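Local coordinates for protein particle-associated glycoside hydrolase (Acinetobacter phage Fri1, PDB 6C72) that serves as a phage tailspike that degrades the capsular polysaccharide of Acinetobacter baumannii during virus entry, acting as a depolymerase and probably a glycoside hydrolase, at residues Q129-A141 and T179-P193. Residues are numbered along the deposited sequence; the frame is centred on the assembly and turned at random.
Sequences QLPKGHIYAKAMA and TFWHSSDGSQVYLVP. With ZN (zinc ion), chain D.
His134 lies between three partners, each taking a different part of its ring. Phe180 covers one face in an offset stack, planes at 14°, with CB of Phe180 3.4 Å from ND1 of His134. At the edge, ND1 of His134 donates to NE2 of His182 over 2.8 Å; each nitrogen lies near the other ring's plane and the N-H points almost straight (174°), fixing the rotation of both imidazoles. NE2 of His134 is thereby left to bind a zinc ion at 2.0 Å, whose remaining ligands here are three waters. His182 is a second-shell residue: its ND1 bonds to Ser209 O, and the Tyr136 ring covers one face, centroids 4.2 Å apart. Tyr136 OH is itself anchored on Glu103 O.

Strand 133-136 runs parallel to strand 179-182, and after the 183-188 loop the parallel pairing resumes, Ala139 against Tyr190 and Met140 against Leu191, as the chain turns its corner at Val189 and Tyr190. Stacking of parallel strands on successive turns, with a corner between them, fits a parallel beta-helix, probably right-handed as in other phage tailspikes.

On the opposite sheet face from His134, Trp181 has CG anti to its N (chi1 -169°), carrying the indole along the neighbouring strand until NE1 donates to Ala137 O at 2.7 Å. Leu130 CD1 lies over one indole face, whereas Ala139 CB meets CZ2 at the edge.

In the loop between strand 179-182 and the corner, Asp185 is reached by the Lys138 chain, extended beyond CG; its OD2 receives NZ on its syn side at 2.6 Å. Glu160 of a second subunit also pairs with this ammonium, tying the loop to the trimer interface.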
ATOM      1  N   GLN A 129     -31.790  11.916  -8.671  1.00 31.61           N
ATOM      2  CA  GLN A 129     -31.152  13.163  -9.069  1.00 32.10           C
ATOM      3  C   GLN A 129     -31.854  14.326  -8.385  1.00 30.51           C
ATOM      4  O   GLN A 129     -33.087  14.434  -8.438  1.00 29.95           O
ATOM      5  CB  GLN A 129     -31.208  13.325 -10.591  1.00 33.48           C
ATOM      6  CG  GLN A 129     -30.587  14.602 -11.111  1.00 34.05           C
ATOM      7  CD  GLN A 129     -29.065  14.616 -10.963  1.00 34.04           C
ATOM      8  OE1 GLN A 129     -28.378  13.658 -11.344  1.00 34.34           O
ATOM      9  NE2 GLN A 129     -28.532  15.702 -10.406  1.00 33.53           N
ATOM     10  N   LEU A 130     -31.098  15.147  -7.727  1.00 28.20           N
ATOM     11  CA  LEU A 130     -31.649  16.374  -7.178  1.00 28.21           C
ATOM     12  C   LEU A 130     -31.343  17.533  -8.111  1.00 28.69           C
ATOM     13  O   LEU A 130     -30.311  17.533  -8.781  1.00 28.76           O
ATOM     14  CB  LEU A 130     -31.073  16.690  -5.797  1.00 27.53           C
ATOM     15  CG  LEU A 130     -31.328  15.624  -4.744  1.00 27.28           C
ATOM     16  CD1 LEU A 130     -30.763  16.032  -3.396  1.00 26.91           C
ATOM     17  CD2 LEU A 130     -32.825  15.315  -4.661  1.00 27.83           C
ATOM     18  N   PRO A 131     -32.214  18.523  -8.218  1.00 29.28           N
ATOM     19  CA  PRO A 131     -31.910  19.702  -9.032  1.00 29.90           C
ATOM     20  C   PRO A 131     -31.037  20.667  -8.238  1.00 29.28           C
ATOM     21  O   PRO A 131     -30.713  20.447  -7.083  1.00 28.48           O
ATOM     22  CB  PRO A 131     -33.295  20.299  -9.293  1.00 30.97           C
ATOM     23  CG  PRO A 131     -34.025  20.004  -8.023  1.00 30.61           C
ATOM     24  CD  PRO A 131     -33.534  18.633  -7.574  1.00 29.68           C
ATOM     25  N   LYS A 132     -30.695  21.776  -8.867  1.00 30.98           N
ATOM     26  CA  LYS A 132     -30.090  22.870  -8.129  1.00 30.47           C
ATOM     27  C   LYS A 132     -31.117  23.479  -7.172  1.00 29.61           C
ATOM     28  O   LYS A 132     -32.327  23.311  -7.328  1.00 30.35           O
ATOM     29  CB  LYS A 132     -29.568  23.939  -9.090  1.00 31.95           C
ATOM     30  CG  LYS A 132     -28.423  23.462  -9.972  1.00 33.34           C
ATOM     31  CD  LYS A 132     -27.760  24.611 -10.678  1.00 34.20           C
ATOM     32  CE  LYS A 132     -28.601  25.083 -11.836  1.00 34.03           C
ATOM     33  NZ  LYS A 132     -28.016  26.323 -12.371  1.00 33.79           N
ATOM     34  N   GLY A 133     -30.614  24.167  -6.159  1.00 32.79           N
ATOM     35  CA  GLY A 133     -31.440  24.868  -5.198  1.00 31.65           C
ATOM     36  C   GLY A 133     -31.192  24.376  -3.783  1.00 30.00           C
ATOM     37  O   GLY A 133     -30.460  23.416  -3.543  1.00 29.38           O
ATOM     38  N   HIS A 134     -31.820  25.082  -2.840  1.00 31.79           N
ATOM     39  CA  HIS A 134     -31.824  24.668  -1.442  1.00 30.78           C
ATOM     40  C   HIS A 134     -33.011  23.745  -1.216  1.00 30.26           C
ATOM     41  O   HIS A 134     -34.131  24.048  -1.643  1.00 30.69           O
ATOM     42  CB  HIS A 134     -31.884  25.870  -0.503  1.00 31.31           C
ATOM     43  CG  HIS A 134     -30.617  26.672  -0.474  1.00 31.84           C
ATOM     44  ND1 HIS A 134     -29.685  26.563   0.535  1.00 31.72           N
ATOM     45  CD2 HIS A 134     -30.106  27.566  -1.358  1.00 32.76           C
ATOM     46  CE1 HIS A 134     -28.673  27.376   0.289  1.00 32.43           C
ATOM     47  NE2 HIS A 134     -28.900  27.989  -0.858  1.00 33.06           N
ATOM     48  N   ILE A 135     -32.753  22.603  -0.589  1.00 33.79           N
ATOM     49  CA  ILE A 135     -33.752  21.569  -0.369  1.00 33.51           C
ATOM     50  C   ILE A 135     -33.739  21.219   1.112  1.00 33.72           C
ATOM     51  O   ILE A 135     -32.712  20.766   1.635  1.00 33.64           O
ATOM     52  CB  ILE A 135     -33.473  20.325  -1.224  1.00 33.06           C
ATOM     53  CG1 ILE A 135     -33.398  20.712  -2.701  1.00 33.79           C
ATOM     54  CG2 ILE A 135     -34.548  19.281  -1.008  1.00 32.99           C
ATOM     55  CD1 ILE A 135     -32.917  19.605  -3.598  1.00 34.07           C
ATOM     56  N   TYR A 136     -34.866  21.428   1.786  1.00 33.02           N
ATOM     57  CA  TYR A 136     -35.037  21.001   3.173  1.00 33.87           C
ATOM     58  C   TYR A 136     -35.811  19.692   3.134  1.00 33.87           C
ATOM     59  O   TYR A 136     -37.032  19.687   2.961  1.00 34.07           O
ATOM     60  CB  TYR A 136     -35.765  22.055   3.998  1.00 34.87           C
ATOM     61  CG  TYR A 136     -35.006  23.358   4.173  1.00 35.20           C
ATOM     62  CD1 TYR A 136     -34.160  23.553   5.262  1.00 36.03           C
ATOM     63  CD2 TYR A 136     -35.157  24.402   3.264  1.00 34.97           C
ATOM     64  CE1 TYR A 136     -33.480  24.743   5.441  1.00 36.50           C
ATOM     65  CE2 TYR A 136     -34.472  25.595   3.430  1.00 35.50           C
ATOM     66  CZ  TYR A 136     -33.636  25.761   4.521  1.00 36.21           C
ATOM     67  OH  TYR A 136     -32.967  26.953   4.698  1.00 36.90           O
ATOM     68  N   ALA A 137     -35.096  18.583   3.299  1.00 33.91           N
ATOM     69  CA  ALA A 137     -35.706  17.266   3.177  1.00 34.05           C
ATOM     70  C   ALA A 137     -34.747  16.198   3.671  1.00 34.61           C
ATOM     71  O   ALA A 137     -33.740  15.921   3.011  1.00 33.88           O
ATOM     72  CB  ALA A 137     -36.088  16.976   1.726  1.00 32.99           C
ATOM     73  N   LYS A 138     -35.051  15.570   4.801  1.00 32.72           N
ATOM     74  CA  LYS A 138     -34.182  14.523   5.309  1.00 33.69           C
ATOM     75  C   LYS A 138     -34.584  13.205   4.673  1.00 33.54           C
ATOM     76  O   LYS A 138     -35.749  12.988   4.355  1.00 33.30           O
ATOM     77  CB  LYS A 138     -34.219  14.438   6.837  1.00 35.47           C
ATOM     78  CG  LYS A 138     -35.501  14.023   7.448  1.00 36.33           C
ATOM     79  CD  LYS A 138     -35.357  13.996   8.966  1.00 38.10           C
ATOM     80  CE  LYS A 138     -36.585  13.384   9.626  1.00 39.20           C
ATOM     81  NZ  LYS A 138     -36.344  13.097  11.075  1.00 40.82           N
ATOM     82  N   ALA A 139     -33.601  12.361   4.422  1.00 31.95           N
ATOM     83  CA  ALA A 139     -33.816  11.133   3.678  1.00 31.83           C
ATOM     84  C   ALA A 139     -33.178   9.969   4.407  1.00 33.49           C
ATOM     85  O   ALA A 139     -32.088  10.086   4.982  1.00 34.25           O
ATOM     86  CB  ALA A 139     -33.254  11.222   2.256  1.00 30.20           C
ATOM     87  N   MET A 140     -33.885   8.858   4.395  1.00 36.11           N
ATOM     88  CA  MET A 140     -33.353   7.588   4.841  1.00 37.29           C
ATOM     89  C   MET A 140     -32.826   6.875   3.602  1.00 37.05           C
ATOM     90  O   MET A 140     -33.575   6.676   2.638  1.00 36.32           O
ATOM     91  CB  MET A 140     -34.449   6.791   5.545  1.00 38.00           C
ATOM     92  CG  MET A 140     -34.019   5.540   6.241  1.00 38.94           C
ATOM     93  SD  MET A 140     -35.377   4.797   7.204  1.00 39.82           S
ATOM     94  CE  MET A 140     -35.960   6.232   8.106  1.00 40.10           C
ATOM     95  N   ALA A 141     -31.525   6.577   3.590  1.00 31.34           N
ATOM     96  CA  ALA A 141     -30.936   5.862   2.467  1.00 30.67           C
ATOM     97  C   ALA A 141     -31.520   4.452   2.362  1.00 31.19           C
ATOM     98  O   ALA A 141     -31.906   3.829   3.361  1.00 31.92           O
ATOM     99  CB  ALA A 141     -29.413   5.792   2.611  1.00 30.51           C
ATOM    100  N   THR A 179     -26.573  22.205  -5.668  1.00 31.57           N
ATOM    101  CA  THR A 179     -27.553  21.585  -4.794  1.00 31.61           C
ATOM    102  C   THR A 179     -27.103  21.781  -3.351  1.00 31.96           C
ATOM    103  O   THR A 179     -25.977  21.414  -2.997  1.00 32.01           O
ATOM    104  CB  THR A 179     -27.702  20.101  -5.123  1.00 31.32           C
ATOM    105  OG1 THR A 179     -28.078  19.953  -6.495  1.00 31.14           O
ATOM    106  CG2 THR A 179     -28.772  19.448  -4.234  1.00 31.39           C
ATOM    107  N   PHE A 180     -27.974  22.365  -2.526  1.00 30.72           N
ATOM    108  CA  PHE A 180     -27.699  22.571  -1.105  1.00 30.59           C
ATOM    109  C   PHE A 180     -28.743  21.808  -0.297  1.00 30.86           C
ATOM    110  O   PHE A 180     -29.906  22.230  -0.207  1.00 31.90           O
ATOM    111  CB  PHE A 180     -27.703  24.056  -0.746  1.00 31.43           C
ATOM    112  CG  PHE A 180     -26.673  24.852  -1.483  1.00 31.26           C
ATOM    113  CD1 PHE A 180     -25.371  24.932  -1.005  1.00 30.55           C
ATOM    114  CD2 PHE A 180     -27.003  25.541  -2.651  1.00 31.90           C
ATOM    115  CE1 PHE A 180     -24.417  25.666  -1.691  1.00 30.46           C
ATOM    116  CE2 PHE A 180     -26.056  26.274  -3.339  1.00 31.77           C
ATOM    117  CZ  PHE A 180     -24.771  26.346  -2.863  1.00 31.06           C
ATOM    118  N   TRP A 181     -28.309  20.730   0.346  1.00 30.00           N
ATOM    119  CA  TRP A 181     -29.214  19.757   0.950  1.00 30.12           C
ATOM    120  C   TRP A 181     -29.247  19.974   2.462  1.00 30.24           C
ATOM    121  O   TRP A 181     -28.234  19.786   3.148  1.00 29.51           O
ATOM    122  CB  TRP A 181     -28.757  18.351   0.581  1.00 29.21           C
ATOM    123  CG  TRP A 181     -29.717  17.264   0.900  1.00 29.41           C
ATOM    124  CD1 TRP A 181     -30.991  17.396   1.337  1.00 30.34           C
ATOM    125  CD2 TRP A 181     -29.459  15.857   0.824  1.00 28.74           C
ATOM    126  NE1 TRP A 181     -31.552  16.166   1.534  1.00 30.28           N
ATOM    127  CE2 TRP A 181     -30.634  15.199   1.220  1.00 29.31           C
ATOM    128  CE3 TRP A 181     -28.342  15.090   0.464  1.00 27.82           C
ATOM    129  CZ2 TRP A 181     -30.731  13.804   1.275  1.00 28.97           C
ATOM    130  CZ3 TRP A 181     -28.438  13.705   0.515  1.00 27.51           C
ATOM    131  CH2 TRP A 181     -29.625  13.077   0.918  1.00 28.08           C
ATOM    132  N   HIS A 182     -30.402  20.396   2.971  1.00 31.26           N
ATOM    133  CA  HIS A 182     -30.631  20.609   4.391  1.00 31.58           C
ATOM    134  C   HIS A 182     -31.557  19.529   4.918  1.00 31.69           C
ATOM    135  O   HIS A 182     -32.206  18.811   4.157  1.00 31.80           O
ATOM    136  CB  HIS A 182     -31.284  21.963   4.691  1.00 32.86           C
ATOM    137  CG  HIS A 182     -30.655  23.144   4.021  1.00 33.09           C
ATOM    138  ND1 HIS A 182     -30.090  24.183   4.730  1.00 33.43           N
ATOM    139  CD2 HIS A 182     -30.571  23.493   2.715  1.00 33.17           C
ATOM    140  CE1 HIS A 182     -29.665  25.108   3.890  1.00 33.69           C
ATOM    141  NE2 HIS A 182     -29.937  24.708   2.662  1.00 33.50           N
ATOM    142  N   SER A 183     -31.646  19.461   6.239  1.00 31.79           N
ATOM    143  CA  SER A 183     -32.596  18.597   6.918  1.00 32.09           C
ATOM    144  C   SER A 183     -33.843  19.380   7.305  1.00 33.52           C
ATOM    145  O   SER A 183     -33.837  20.608   7.387  1.00 34.24           O
ATOM    146  CB  SER A 183     -31.972  17.971   8.165  1.00 31.41           C
ATOM    147  OG  SER A 183     -32.925  17.161   8.833  1.00 31.76           O
ATOM    148  N   SER A 184     -34.921  18.648   7.568  1.00 35.61           N
ATOM    149  CA  SER A 184     -36.157  19.254   8.036  1.00 35.83           C
ATOM    150  C   SER A 184     -36.246  19.353   9.554  1.00 36.71           C
ATOM    151  O   SER A 184     -37.226  19.919  10.052  1.00 37.06           O
ATOM    152  CB  SER A 184     -37.362  18.477   7.511  1.00 36.16           C
ATOM    153  OG  SER A 184     -37.326  17.129   7.939  1.00 35.49           O
ATOM    154  N   ASP A 185     -35.280  18.812  10.296  1.00 43.83           N
ATOM    155  CA  ASP A 185     -35.246  18.936  11.758  1.00 44.73           C
ATOM    156  C   ASP A 185     -33.782  18.956  12.214  1.00 45.16           C
ATOM    157  O   ASP A 185     -32.872  19.222  11.420  1.00 44.74           O
ATOM    158  CB  ASP A 185     -36.064  17.806  12.417  1.00 45.02           C
ATOM    159  CG  ASP A 185     -35.506  16.402  12.129  1.00 44.77           C
ATOM    160  OD1 ASP A 185     -34.308  16.250  11.791  1.00 44.63           O
ATOM    161  OD2 ASP A 185     -36.284  15.428  12.234  1.00 44.64           O
ATOM    162  N   GLY A 186     -33.554  18.661  13.498  1.00 34.78           N
ATOM    163  CA  GLY A 186     -32.244  18.699  14.110  1.00 35.25           C
ATOM    164  C   GLY A 186     -31.479  17.394  14.137  1.00 35.38           C
ATOM    165  O   GLY A 186     -30.410  17.337  14.755  1.00 35.81           O
ATOM    166  N   SER A 187     -31.973  16.346  13.479  1.00 37.13           N
ATOM    167  CA  SER A 187     -31.356  15.032  13.570  1.00 37.12           C
ATOM    168  C   SER A 187     -30.228  14.884  12.554  1.00 36.43           C
ATOM    169  O   SER A 187     -29.070  15.178  12.871  1.00 36.78           O
ATOM    170  CB  SER A 187     -32.416  13.935  13.404  1.00 36.66           C
ATOM    171  OG  SER A 187     -33.216  14.154  12.253  1.00 35.76           O
ATOM    172  N   GLN A 188     -30.539  14.423  11.344  1.00 32.66           N
ATOM    173  CA  GLN A 188     -29.526  14.273  10.306  1.00 31.85           C
ATOM    174  C   GLN A 188     -30.146  14.569   8.951  1.00 30.94           C
ATOM    175  O   GLN A 188     -31.371  14.587   8.803  1.00 30.83           O
ATOM    176  CB  GLN A 188     -28.893  12.872  10.313  1.00 31.25           C
ATOM    177  CG  GLN A 188     -29.784  11.750   9.814  1.00 30.29           C
ATOM    178  CD  GLN A 188     -30.857  11.377  10.827  1.00 30.93           C
ATOM    179  OE1 GLN A 188     -30.573  11.229  12.018  1.00 31.74           O
ATOM    180  NE2 GLN A 188     -32.090  11.191  10.353  1.00 30.59           N
ATOM    181  N   VAL A 189     -29.287  14.818   7.957  1.00 28.25           N
ATOM    182  CA  VAL A 189     -29.790  15.009   6.602  1.00 28.55           C
ATOM    183  C   VAL A 189     -30.003  13.664   5.922  1.00 28.21           C
ATOM    184  O   VAL A 189     -31.091  13.377   5.403  1.00 28.84           O
ATOM    185  CB  VAL A 189     -28.835  15.890   5.772  1.00 28.26           C
ATOM    186  CG1 VAL A 189     -29.403  16.109   4.370  1.00 28.66           C
ATOM    187  CG2 VAL A 189     -28.563  17.223   6.452  1.00 28.69           C
ATOM    188  N   TYR A 190     -28.977  12.810   5.956  1.00 27.89           N
ATOM    189  CA  TYR A 190     -28.930  11.561   5.200  1.00 27.74           C
ATOM    190  C   TYR A 190     -28.554  10.422   6.151  1.00 27.37           C
ATOM    191  O   TYR A 190     -27.388  10.272   6.525  1.00 26.64           O
ATOM    192  CB  TYR A 190     -27.923  11.678   4.060  1.00 27.19           C
ATOM    193  CG  TYR A 190     -28.083  10.664   2.948  1.00 27.45           C
ATOM    194  CD1 TYR A 190     -29.313  10.052   2.698  1.00 28.24           C
ATOM    195  CD2 TYR A 190     -26.985  10.307   2.148  1.00 27.74           C
ATOM    196  CE1 TYR A 190     -29.457   9.135   1.665  1.00 29.01           C
ATOM    197  CE2 TYR A 190     -27.110   9.379   1.116  1.00 29.24           C
ATOM    198  CZ  TYR A 190     -28.346   8.801   0.877  1.00 29.89           C
ATOM    199  OH  TYR A 190     -28.473   7.891  -0.147  1.00 31.57           O
ATOM    200  N   LEU A 191     -29.532   9.617   6.543  1.00 30.49           N
ATOM    201  CA  LEU A 191     -29.314   8.488   7.440  1.00 30.79           C
ATOM    202  C   LEU A 191     -29.178   7.196   6.642  1.00 31.69           C
ATOM    203  O   LEU A 191     -30.040   6.870   5.822  1.00 32.28           O
ATOM    204  CB  LEU A 191     -30.457   8.371   8.447  1.00 30.86           C
ATOM    205  CG  LEU A 191     -30.450   7.160   9.387  1.00 31.34           C
ATOM    206  CD1 LEU A 191     -29.259   7.187  10.334  1.00 31.21           C
ATOM    207  CD2 LEU A 191     -31.772   7.064  10.141  1.00 31.49           C
ATOM    208  N   VAL A 192     -28.096   6.468   6.872  1.00 27.29           N
ATOM    209  CA  VAL A 192     -27.936   5.178   6.215  1.00 27.64           C
ATOM    210  C   VAL A 192     -28.164   4.088   7.254  1.00 28.01           C
ATOM    211  O   VAL A 192     -27.229   3.735   7.985  1.00 28.02           O
ATOM    212  CB  VAL A 192     -26.561   5.042   5.559  1.00 28.01           C
ATOM    213  CG1 VAL A 192     -26.534   3.808   4.698  1.00 29.58           C
ATOM    214  CG2 VAL A 192     -26.217   6.301   4.755  1.00 27.43           C
ATOM    215  N   PRO A 193     -29.373   3.527   7.345  1.00 31.65           N
ATOM    216  CA  PRO A 193     -29.676   2.555   8.402  1.00 31.88           C
ATOM    217  C   PRO A 193     -28.802   1.320   8.291  1.00 32.64           C
ATOM    218  O   PRO A 193     -28.183   1.055   7.259  1.00 33.24           O
ATOM    219  CB  PRO A 193     -31.147   2.186   8.155  1.00 32.19           C
ATOM    220  CG  PRO A 193     -31.683   3.256   7.327  1.00 31.91           C
ATOM    221  CD  PRO A 193     -30.532   3.770   6.476  1.00 31.85           C
TER
HETATM  222 ZN    ZN D 801     -27.816  29.393  -1.765  1.00 35.61          ZN
HETATM  223  O   HOH W   1     -32.325  11.473   7.622  1.00 35.34           O
HETATM  224  O   HOH W   2     -28.161  31.507  -1.530  1.00 36.49           O
HETATM  225  O   HOH W   3     -25.632  29.329  -0.519  1.00 32.51           O
HETATM  226  O   HOH W   4     -28.208  29.287  -3.718  1.00 31.53           O